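Local coordinates for protein KLLA0C04147p (PDB 5H2A) that probably binds and transfers sterols as an OSBP-family protein, this chain being its ankyrin-repeat domain, at residues Lys12-Leu15 with Lys16-Leu19; Gln29-Cys32 with His33-Asn37; Ser65-Lys68 with Asp69-Asn73. All coordinates share one frame; numbering follows the deposited sequence.

Interaction 1: residues Lys12-Leu15 with Lys16-Leu19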
ATOM      1  N   LYS A  12      25.030  -2.702 -17.857  1.00 18.27           N
ATOM      2  CA  LYS A  12      24.560  -2.289 -16.537  1.00 18.19           C
ATOM      3  C   LYS A  12      25.673  -1.681 -15.690  1.00 24.31           C
ATOM      4  O   LYS A  12      25.457  -0.598 -15.117  1.00 19.68           O
ATOM      5  CB  LYS A  12      23.882  -3.463 -15.826  1.00 22.68           C
ATOM      6  CG  LYS A  12      23.484  -3.142 -14.388  1.00 27.54           C
ATOM      7  CD  LYS A  12      22.668  -4.264 -13.723  1.00 33.87           C
ATOM      8  CE  LYS A  12      21.445  -4.619 -14.552  1.00 40.11           C
ATOM      9  NZ  LYS A  12      20.436  -5.383 -13.757  1.00 44.57           N
ATOM     10  N   PRO A  13      26.868  -2.296 -15.569  1.00 22.58           N
ATOM     11  CA  PRO A  13      27.943  -1.638 -14.800  1.00 23.00           C
ATOM     12  C   PRO A  13      28.269  -0.235 -15.275  1.00 19.79           C
ATOM     13  O   PRO A  13      28.488   0.642 -14.440  1.00 17.66           O
ATOM     14  CB  PRO A  13      29.145  -2.585 -14.986  1.00 23.50           C
ATOM     15  CG  PRO A  13      28.529  -3.928 -15.217  1.00 24.56           C
ATOM     16  CD  PRO A  13      27.272  -3.638 -16.037  1.00 22.39           C
ATOM     17  N   LEU A  14      28.332   0.003 -16.593  1.00 18.17           N
ATOM     18  CA  LEU A  14      28.684   1.335 -17.083  1.00 17.83           C
ATOM     19  C   LEU A  14      27.576   2.353 -16.825  1.00 19.35           C
ATOM     20  O   LEU A  14      27.852   3.522 -16.514  1.00 17.79           O
ATOM     21  CB  LEU A  14      28.985   1.268 -18.579  1.00 24.07           C
ATOM     22  CG  LEU A  14      30.076   2.194 -19.080  1.00 44.75           C
ATOM     23  CD1 LEU A  14      31.390   1.775 -18.428  1.00 42.98           C
ATOM     24  CD2 LEU A  14      30.151   2.095 -20.596  1.00 52.47           C
ATOM     25  N   LEU A  15      26.317   1.952 -17.015  1.00 18.79           N
ATOM     26  CA  LEU A  15      25.213   2.850 -16.684  1.00 18.46           C
ATOM     27  C   LEU A  15      25.261   3.223 -15.215  1.00 20.26           C
ATOM     28  O   LEU A  15      25.095   4.393 -14.852  1.00 19.20           O
ATOM     29  CB  LEU A  15      23.868   2.179 -16.977  1.00 19.49           C
ATOM     30  CG  LEU A  15      23.216   2.375 -18.331  1.00 33.67           C
ATOM     31  CD1 LEU A  15      21.852   1.689 -18.293  1.00 35.54           C
ATOM     32  CD2 LEU A  15      23.085   3.860 -18.631  1.00 31.87           C
ATOM     33  N   LYS A  16      25.487   2.224 -14.359  1.00 18.86           N
ATOM     34  CA  LYS A  16      25.587   2.462 -12.928  1.00 18.47           C
ATOM     35  C   LYS A  16      26.746   3.391 -12.604  1.00 20.23           C
ATOM     36  O   LYS A  16      26.614   4.283 -11.755  1.00 20.55           O
ATOM     37  CB  LYS A  16      25.737   1.121 -12.203  1.00 18.44           C
ATOM     38  CG  LYS A  16      25.804   1.217 -10.701  1.00 31.87           C
ATOM     39  CD  LYS A  16      25.654  -0.176 -10.067  1.00 31.31           C
ATOM     40  CE  LYS A  16      25.600  -0.088  -8.551  1.00 41.55           C
ATOM     41  NZ  LYS A  16      24.993  -1.304  -7.917  1.00 53.39           N
ATOM     42  N   LEU A  17      27.889   3.207 -13.276  1.00 16.92           N
ATOM     43  CA  LEU A  17      29.042   4.075 -13.027  1.00 17.96           C
ATOM     44  C   LEU A  17      28.709   5.531 -13.335  1.00 18.29           C
ATOM     45  O   LEU A  17      29.015   6.435 -12.546  1.00 19.20           O
ATOM     46  CB  LEU A  17      30.233   3.631 -13.884  1.00 18.72           C
ATOM     47  CG  LEU A  17      31.598   4.262 -13.582  1.00 23.53           C
ATOM     48  CD1 LEU A  17      32.098   3.774 -12.219  1.00 26.19           C
ATOM     49  CD2 LEU A  17      32.593   3.903 -14.680  1.00 22.29           C
ATOM     50  N   LYS A  18      28.115   5.772 -14.503  1.00 15.04           N
ATOM     51  CA  LYS A  18      27.732   7.124 -14.896  1.00 19.51           C
ATOM     52  C   LYS A  18      26.700   7.705 -13.944  1.00 16.66           C
ATOM     53  O   LYS A  18      26.794   8.875 -13.553  1.00 17.78           O
ATOM     54  CB  LYS A  18      27.186   7.121 -16.324  1.00 19.20           C
ATOM     55  CG  LYS A  18      28.245   6.858 -17.405  1.00 26.83           C
ATOM     56  CD  LYS A  18      27.606   6.488 -18.748  1.00 28.21           C
ATOM     57  CE  LYS A  18      28.682   6.245 -19.827  1.00 33.59           C
ATOM     58  NZ  LYS A  18      28.147   5.561 -21.048  1.00 33.10           N
ATOM     59  N   LEU A  19      25.718   6.894 -13.545  1.00 16.36           N
ATOM     60  CA  LEU A  19      24.643   7.374 -12.685  1.00 19.12           C
ATOM     61  C   LEU A  19      25.147   7.734 -11.295  1.00 24.33           C
ATOM     62  O   LEU A  19      24.786   8.788 -10.748  1.00 15.85           O
ATOM     63  CB  LEU A  19      23.546   6.312 -12.589  1.00 16.52           C
ATOM     64  CG  LEU A  19      22.416   6.679 -11.624  1.00 12.77           C
ATOM     65  CD1 LEU A  19      21.622   7.865 -12.177  1.00 17.19           C
ATOM     66  CD2 LEU A  19      21.503   5.449 -11.402  1.00 15.52           C
TER
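The flat carbonyl group of Leu-14 has the backbone N-H of Lys-18 coming to its oxygen, with N 3.0 Å from O and tilted 27° from the carbonyl plane, and the aliphatic chain of the lysine lies alongside the same oxygen. Its CG comes to 3.5 Å from Leu-14 O, with CB and CD only slightly farther off. This follows from the first torsion: CG stands beside the backbone N of Lys-18 (chi1 -70°), and the extended chain then runs back along the preceding turn. NZ lies 4.0 Å from Leu-14 CD2, and its salt-bridge partner is Glu-38.

The other three carbonyls also accept the N-H four residues on, though that of Lys-12 is met more nearly head-on. Lys-16 N donates to Lys-12 O at 2.9 Å, and Lys-16 CB sits 3.4 Å from that oxygen; the extended lysine then departs with NZ hydrogen-bonded to Tyr-57 OH. Leu-17 N donates to Pro-13 O. Leu-14 CD1 and Leu-17 CD2 approach loosely, at 4.5 Å, on the exposed flank.

Leu-15 and Leu-19, one turn apart and joined by the bond from Leu-19 N to Leu-15 O at 2.9 Å, are buried. Leu-15 packs on Val-47 and Phe-39, Leu-19 on Val-50, Ile-54 and Tyr-57.

The chemistry thus divides the helix unevenly: backbone bonds hold the turns, and Leu-15 and Leu-19 form the buried side, turned to helices 45-51 and 54-61, while the rest of the surface carries lysines and the exposed leucines Leu-14 and Leu-17. Lys-18 lays its methylenes along the backbone, and the ammonium groups of Lys-16 and Lys-18 reach Tyr-57 and Glu-38. The salt bridge to Glu-38 probably stabilises the charge of Lys-18.

Interaction 2: residues Gln29-Cys32 with His33-Asn37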
ATOM      1  N   GLN A  29      18.786  19.044 -12.618  1.00 16.15           N
ATOM      2  CA  GLN A  29      18.785  19.290 -14.058  1.00 19.84           C
ATOM      3  C   GLN A  29      19.930  18.552 -14.749  1.00 18.16           C
ATOM      4  O   GLN A  29      19.767  18.080 -15.881  1.00 16.07           O
ATOM      5  CB  GLN A  29      18.839  20.797 -14.346  1.00 19.00           C
ATOM      6  CG  GLN A  29      20.173  21.460 -13.968  1.00 24.28           C
ATOM      7  CD  GLN A  29      20.051  22.980 -13.911  1.00 27.31           C
ATOM      8  OE1 GLN A  29      19.572  23.550 -12.920  1.00 26.38           O
ATOM      9  NE2 GLN A  29      20.470  23.635 -14.976  1.00 14.71           N
ATOM     10  N   GLN A  30      21.070  18.392 -14.071  1.00 14.33           N
ATOM     11  CA  GLN A  30      22.154  17.590 -14.634  1.00 13.70           C
ATOM     12  C   GLN A  30      21.785  16.111 -14.687  1.00 16.15           C
ATOM     13  O   GLN A  30      22.154  15.406 -15.636  1.00 16.16           O
ATOM     14  CB  GLN A  30      23.428  17.807 -13.811  1.00 13.99           C
ATOM     15  CG  GLN A  30      24.028  19.185 -14.074  1.00 20.06           C
ATOM     16  CD  GLN A  30      25.071  19.606 -13.065  1.00 24.67           C
ATOM     17  OE1 GLN A  30      24.969  19.308 -11.873  1.00 22.15           O
ATOM     18  NE2 GLN A  30      26.076  20.349 -13.538  1.00 25.46           N
ATOM     19  N   LEU A  31      21.091  15.616 -13.660  1.00 18.66           N
ATOM     20  CA  LEU A  31      20.616  14.234 -13.673  1.00 16.69           C
ATOM     21  C   LEU A  31      19.644  14.009 -14.831  1.00 16.60           C
ATOM     22  O   LEU A  31      19.742  13.010 -15.562  1.00 13.27           O
ATOM     23  CB  LEU A  31      19.952  13.907 -12.330  1.00 14.17           C
ATOM     24  CG  LEU A  31      19.268  12.538 -12.235  1.00 15.82           C
ATOM     25  CD1 LEU A  31      20.302  11.401 -12.434  1.00 15.96           C
ATOM     26  CD2 LEU A  31      18.537  12.399 -10.907  1.00 15.57           C
ATOM     27  N   CYS A  32      18.695  14.935 -15.021  1.00 14.79           N
ATOM     28  CA  CYS A  32      17.779  14.818 -16.165  1.00 19.88           C
ATOM     29  C   CYS A  32      18.546  14.723 -17.480  1.00 15.33           C
ATOM     30  O   CYS A  32      18.243  13.884 -18.339  1.00 17.36           O
ATOM     31  CB  CYS A  32      16.811  16.011 -16.207  1.00 16.45           C
ATOM     32  SG  CYS A  32      15.578  16.029 -14.900  1.00 19.46           S
ATOM     33  N   HIS A  33      19.537  15.596 -17.661  1.00 16.15           N
ATOM     34  CA  HIS A  33      20.336  15.596 -18.884  1.00 16.83           C
ATOM     35  C   HIS A  33      21.049  14.260 -19.091  1.00 21.86           C
ATOM     36  O   HIS A  33      21.137  13.761 -20.224  1.00 18.45           O
ATOM     37  CB  HIS A  33      21.345  16.738 -18.817  1.00 18.80           C
ATOM     38  CG  HIS A  33      22.137  16.936 -20.073  1.00 23.34           C
ATOM     39  ND1 HIS A  33      23.436  16.500 -20.210  1.00 36.44           N
ATOM     40  CD2 HIS A  33      21.825  17.560 -21.232  1.00 31.41           C
ATOM     41  CE1 HIS A  33      23.887  16.828 -21.407  1.00 36.77           C
ATOM     42  NE2 HIS A  33      22.930  17.473 -22.048  1.00 29.65           N
ATOM     43  N   LEU A  34      21.574  13.672 -18.011  1.00 17.50           N
ATOM     44  CA  LEU A  34      22.211  12.359 -18.100  1.00 17.69           C
ATOM     45  C   LEU A  34      21.225  11.303 -18.583  1.00 16.87           C
ATOM     46  O   LEU A  34      21.546  10.472 -19.448  1.00 17.99           O
ATOM     47  CB  LEU A  34      22.767  11.941 -16.734  1.00 18.32           C
ATOM     48  CG  LEU A  34      23.419  10.546 -16.675  1.00 21.70           C
ATOM     49  CD1 LEU A  34      24.789  10.565 -17.362  1.00 27.03           C
ATOM     50  CD2 LEU A  34      23.529  10.024 -15.246  1.00 20.83           C
ATOM     51  N   ILE A  35      20.021  11.307 -18.013  1.00 14.68           N
ATOM     52  CA  ILE A  35      18.992  10.347 -18.436  1.00 17.58           C
ATOM     53  C   ILE A  35      18.712  10.487 -19.931  1.00 16.77           C
ATOM     54  O   ILE A  35      18.632   9.498 -20.671  1.00 16.90           O
ATOM     55  CB  ILE A  35      17.706  10.553 -17.613  1.00 17.92           C
ATOM     56  CG1 ILE A  35      17.946  10.357 -16.113  1.00 18.96           C
ATOM     57  CG2 ILE A  35      16.544   9.693 -18.140  1.00 21.15           C
ATOM     58  CD1 ILE A  35      18.680   9.092 -15.740  1.00 21.92           C
ATOM     59  N   ALA A  36      18.542  11.723 -20.396  1.00 17.76           N
ATOM     60  CA  ALA A  36      18.197  11.930 -21.805  1.00 18.75           C
ATOM     61  C   ALA A  36      19.304  11.437 -22.727  1.00 25.16           C
ATOM     62  O   ALA A  36      19.036  10.895 -23.810  1.00 23.28           O
ATOM     63  CB  ALA A  36      17.914  13.412 -22.062  1.00 20.39           C
ATOM     64  N   ASN A  37      20.554  11.580 -22.302  1.00 19.04           N
ATOM     65  CA  ASN A  37      21.678  11.287 -23.175  1.00 18.36           C
ATOM     66  C   ASN A  37      22.226   9.867 -23.027  1.00 25.33           C
ATOM     67  O   ASN A  37      22.768   9.322 -23.994  1.00 29.42           O
ATOM     68  CB  ASN A  37      22.782  12.313 -22.930  1.00 21.14           C
ATOM     69  CG  ASN A  37      22.448  13.658 -23.553  1.00 26.88           C
ATOM     70  OD1 ASN A  37      21.938  14.566 -22.887  1.00 33.80           O
ATOM     71  ND2 ASN A  37      22.667  13.763 -24.855  1.00 24.28           N
TER
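Leu-31 carries the apolar part of this contact, meeting two residues of the following turn through one methyl group. Its CD1 lies 4.3 Å from Ile-35 CD1 and 4.5 Å from Leu-34 CD2, both loose van der Waals approaches. Ile-35 also leans on the backbone: with CG1 beside its own N (chi1 -60°), that methylene rests 3.3 Å from Leu-31 O, while Leu-34 brings CB to 3.4 Å from the same oxygen.

Leu-31 and Ile-35 lie on the buried side of helix 28-38, in the N-terminal part of an all-helical ankyrin-repeat domain. Leu-31 touches Leu-19 and Leu-23 of helix 12-25 and Ile-70 and Trp-74 of helix 64-74, and Ile-35 touches Trp-74 as well as Phe-42.

The hydrogen bonds are regular i to i+4 pairs of the backbone. Ile-35 N reaches Leu-31 O at 3.0 Å, so that oxygen is both bonded and flanked by carbon. Leu-34 N pairs with Gln-30 O and Ala-36 N with Cys-32 O, each also at 3.0 Å. His-33 N is bonded to Gln-29 O, and its side chain leads off from the preceding turn. Among the polar side chains, Gln-30 turns its OE1 back to accept from the backbone N of Asn-27.

Interaction 3: residues Ser65-Lys68 with Asp69-Asn73; sequences SLIK and DIVQN
Leu-66 and Ile-70, one helical turn apart, cross obliquely, the branch point of the leucine meeting the terminal methyl of the isoleucine. Leu-66 CG and Ile-70 CD1 are 4.0 Å apart. The isoleucine is brought there by its first torsion, which places CG1 beside its own backbone N (chi1 -70°) and so back toward the previous turn; on the way CG1 passes 3.4 Å from Leu-66 O, the carbonyl that also accepts the N-H of Ile-70.

A second pair, Ile-67 and Val-71, meets branch to branch. Val-71 CG2 stands beside its backbone N, close to the carbonyl oxygen of the previous turn at 3.3 Å from Ile-67 O, and faces Ile-67 CG2 at 4.2 Å. This methyl thus lies beside the oxygen to which the N-H of Val-71 is bonded.

On the outer flank the pairing is polar. Asp-69 N donates to Ser-65 O at 3.2 Å, and the same oxygen accepts a hydrogen bond from a water at 3.0 Å, so two donors grip it. That water also donates weakly to Asp-69 OD1, bridging backbone and carboxylate. The bridge suits a carboxylate that bends back toward a carbonyl it cannot bond directly, and would probably ease the repulsion between them. Further on, Asp-69 O accepts the backbone N of Asn-73 at 2.9 Å, with a weak, strongly bent second bond from Asn-73 ND2.

The two apolar pairs share helix 54-61, where Ile-67 and Ile-70 both touch Ala-58 and Val-71 meets Leu-55; Leu-66 and Ile-70 also meet Phe-28 and Leu-31 of helix 28-38 respectively, and Ile-67 reaches Val-110. In this ankyrin-repeat domain, the buried residues of helix 64-74 thus pack against three helices, 28-38, 54-61 and 108-115.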
ATOM      1  N   SER A  65      18.777  17.402  -0.862  1.00 19.65           N
ATOM      2  CA  SER A  65      18.141  18.321  -1.805  1.00 21.78           C
ATOM      3  C   SER A  65      17.848  17.634  -3.139  1.00 19.84           C
ATOM      4  O   SER A  65      16.792  17.860  -3.747  1.00 18.95           O
ATOM      5  CB  SER A  65      19.018  19.550  -2.025  1.00 26.15           C
ATOM      6  OG  SER A  65      20.293  19.177  -2.541  1.00 20.74           O
ATOM      7  N   LEU A  66      18.775  16.806  -3.615  1.00 17.13           N
ATOM      8  CA  LEU A  66      18.543  16.092  -4.869  1.00 15.95           C
ATOM      9  C   LEU A  66      17.486  15.009  -4.695  1.00 18.27           C
ATOM     10  O   LEU A  66      16.644  14.809  -5.582  1.00 16.56           O
ATOM     11  CB  LEU A  66      19.850  15.501  -5.390  1.00 15.59           C
ATOM     12  CG  LEU A  66      19.776  14.635  -6.656  1.00 16.63           C
ATOM     13  CD1 LEU A  66      19.118  15.371  -7.818  1.00 19.02           C
ATOM     14  CD2 LEU A  66      21.177  14.192  -7.032  1.00 15.70           C
ATOM     15  N   ILE A  67      17.507  14.308  -3.561  1.00 19.00           N
ATOM     16  CA  ILE A  67      16.468  13.317  -3.276  1.00 15.52           C
ATOM     17  C   ILE A  67      15.093  13.966  -3.299  1.00 17.65           C
ATOM     18  O   ILE A  67      14.151  13.444  -3.912  1.00 15.58           O
ATOM     19  CB  ILE A  67      16.751  12.624  -1.931  1.00 15.30           C
ATOM     20  CG1 ILE A  67      18.001  11.753  -2.056  1.00 13.65           C
ATOM     21  CG2 ILE A  67      15.522  11.791  -1.493  1.00 14.79           C
ATOM     22  CD1 ILE A  67      18.592  11.348  -0.711  1.00 16.83           C
ATOM     23  N   LYS A  68      14.958  15.139  -2.669  1.00 17.07           N
ATOM     24  CA  LYS A  68      13.667  15.839  -2.687  1.00 17.88           C
ATOM     25  C   LYS A  68      13.205  16.161  -4.095  1.00 18.76           C
ATOM     26  O   LYS A  68      12.014  16.028  -4.414  1.00 18.79           O
ATOM     27  CB  LYS A  68      13.744  17.129  -1.871  1.00 19.70           C
ATOM     28  CG  LYS A  68      13.729  16.883  -0.376  1.00 24.32           C
ATOM     29  CD  LYS A  68      14.138  18.147   0.382  1.00 34.38           C
ATOM     30  CE  LYS A  68      14.296  17.872   1.861  1.00 43.21           C
ATOM     31  NZ  LYS A  68      14.626  19.138   2.586  1.00 46.29           N
ATOM     32  N   ASP A  69      14.119  16.630  -4.940  1.00 17.56           N
ATOM     33  CA  ASP A  69      13.760  16.949  -6.316  1.00 16.80           C
ATOM     34  C   ASP A  69      13.304  15.706  -7.075  1.00 18.53           C
ATOM     35  O   ASP A  69      12.350  15.765  -7.868  1.00 18.02           O
ATOM     36  CB  ASP A  69      14.962  17.588  -7.031  1.00 17.92           C
ATOM     37  CG  ASP A  69      15.201  19.042  -6.618  1.00 27.53           C
ATOM     38  OD1 ASP A  69      14.250  19.696  -6.152  1.00 23.91           O
ATOM     39  OD2 ASP A  69      16.351  19.531  -6.770  1.00 25.71           O
ATOM     40  N   ILE A  70      14.023  14.591  -6.908  1.00 16.48           N
ATOM     41  CA  ILE A  70      13.624  13.343  -7.561  1.00 14.80           C
ATOM     42  C   ILE A  70      12.235  12.926  -7.094  1.00 16.83           C
ATOM     43  O   ILE A  70      11.376  12.539  -7.897  1.00 20.19           O
ATOM     44  CB  ILE A  70      14.659  12.234  -7.280  1.00 16.43           C
ATOM     45  CG1 ILE A  70      15.978  12.512  -8.020  1.00 14.81           C
ATOM     46  CG2 ILE A  70      14.099  10.862  -7.674  1.00 16.49           C
ATOM     47  CD1 ILE A  70      17.146  11.670  -7.454  1.00 18.31           C
ATOM     48  N   VAL A  71      12.001  12.984  -5.780  1.00 16.37           N
ATOM     49  CA  VAL A  71      10.709  12.566  -5.232  1.00 13.66           C
ATOM     50  C   VAL A  71       9.602  13.477  -5.745  1.00 20.00           C
ATOM     51  O   VAL A  71       8.548  13.012  -6.198  1.00 19.46           O
ATOM     52  CB  VAL A  71      10.755  12.550  -3.692  1.00 17.75           C
ATOM     53  CG1 VAL A  71       9.328  12.448  -3.114  1.00 21.04           C
ATOM     54  CG2 VAL A  71      11.663  11.405  -3.186  1.00 15.70           C
ATOM     55  N   GLN A  72       9.835  14.795  -5.701  1.00 19.17           N
ATOM     56  CA  GLN A  72       8.787  15.731  -6.096  1.00 22.50           C
ATOM     57  C   GLN A  72       8.474  15.626  -7.584  1.00 24.80           C
ATOM     58  O   GLN A  72       7.304  15.706  -7.987  1.00 21.21           O
ATOM     59  CB  GLN A  72       9.194  17.157  -5.728  1.00 24.62           C
ATOM     60  CG  GLN A  72       8.126  18.190  -6.059  1.00 39.83           C
ATOM     61  CD  GLN A  72       6.758  17.819  -5.498  1.00 52.58           C
ATOM     62  OE1 GLN A  72       6.589  17.671  -4.282  1.00 53.90           O
ATOM     63  NE2 GLN A  72       5.773  17.663  -6.384  1.00 52.84           N
ATOM     64  N   ASN A  73       9.492  15.435  -8.418  1.00 17.87           N
ATOM     65  CA  ASN A  73       9.294  15.528  -9.865  1.00 19.13           C
ATOM     66  C   ASN A  73       9.012  14.201 -10.559  1.00 22.29           C
ATOM     67  O   ASN A  73       8.390  14.207 -11.634  1.00 19.89           O
ATOM     68  CB  ASN A  73      10.508  16.186 -10.508  1.00 22.67           C
ATOM     69  CG  ASN A  73      10.632  17.639 -10.110  1.00 33.24           C
ATOM     70  OD1 ASN A  73       9.687  18.408 -10.271  1.00 34.82           O
ATOM     71  ND2 ASN A  73      11.760  18.004  -9.523  1.00 26.40           N
TER
HETATM   72  O   HOH W   1      15.400  20.400  -3.071  1.00 32.83           O

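From the N terminus the three contacts come in series, each within a single helix, so none closes a loop, nests in another or crosses one. Interaction 1 sits in helix 12-25 and interaction 2 in the next helix, 28-38, their centres about 14 Å apart; they join where Leu-19 CD1 meets Leu-31 CD1 at 3.8 Å. Interaction 3, in helix 64-74, has its centre about 14 Å from that of interaction 2 and touches it through Ile-70 CD1 and Leu-31 CD2, also 3.8 Å apart. Interactions 1 and 3 stay about 7 Å apart at their nearest atoms. Leu-31 thus links the first helix to helix 64-74 through the middle one.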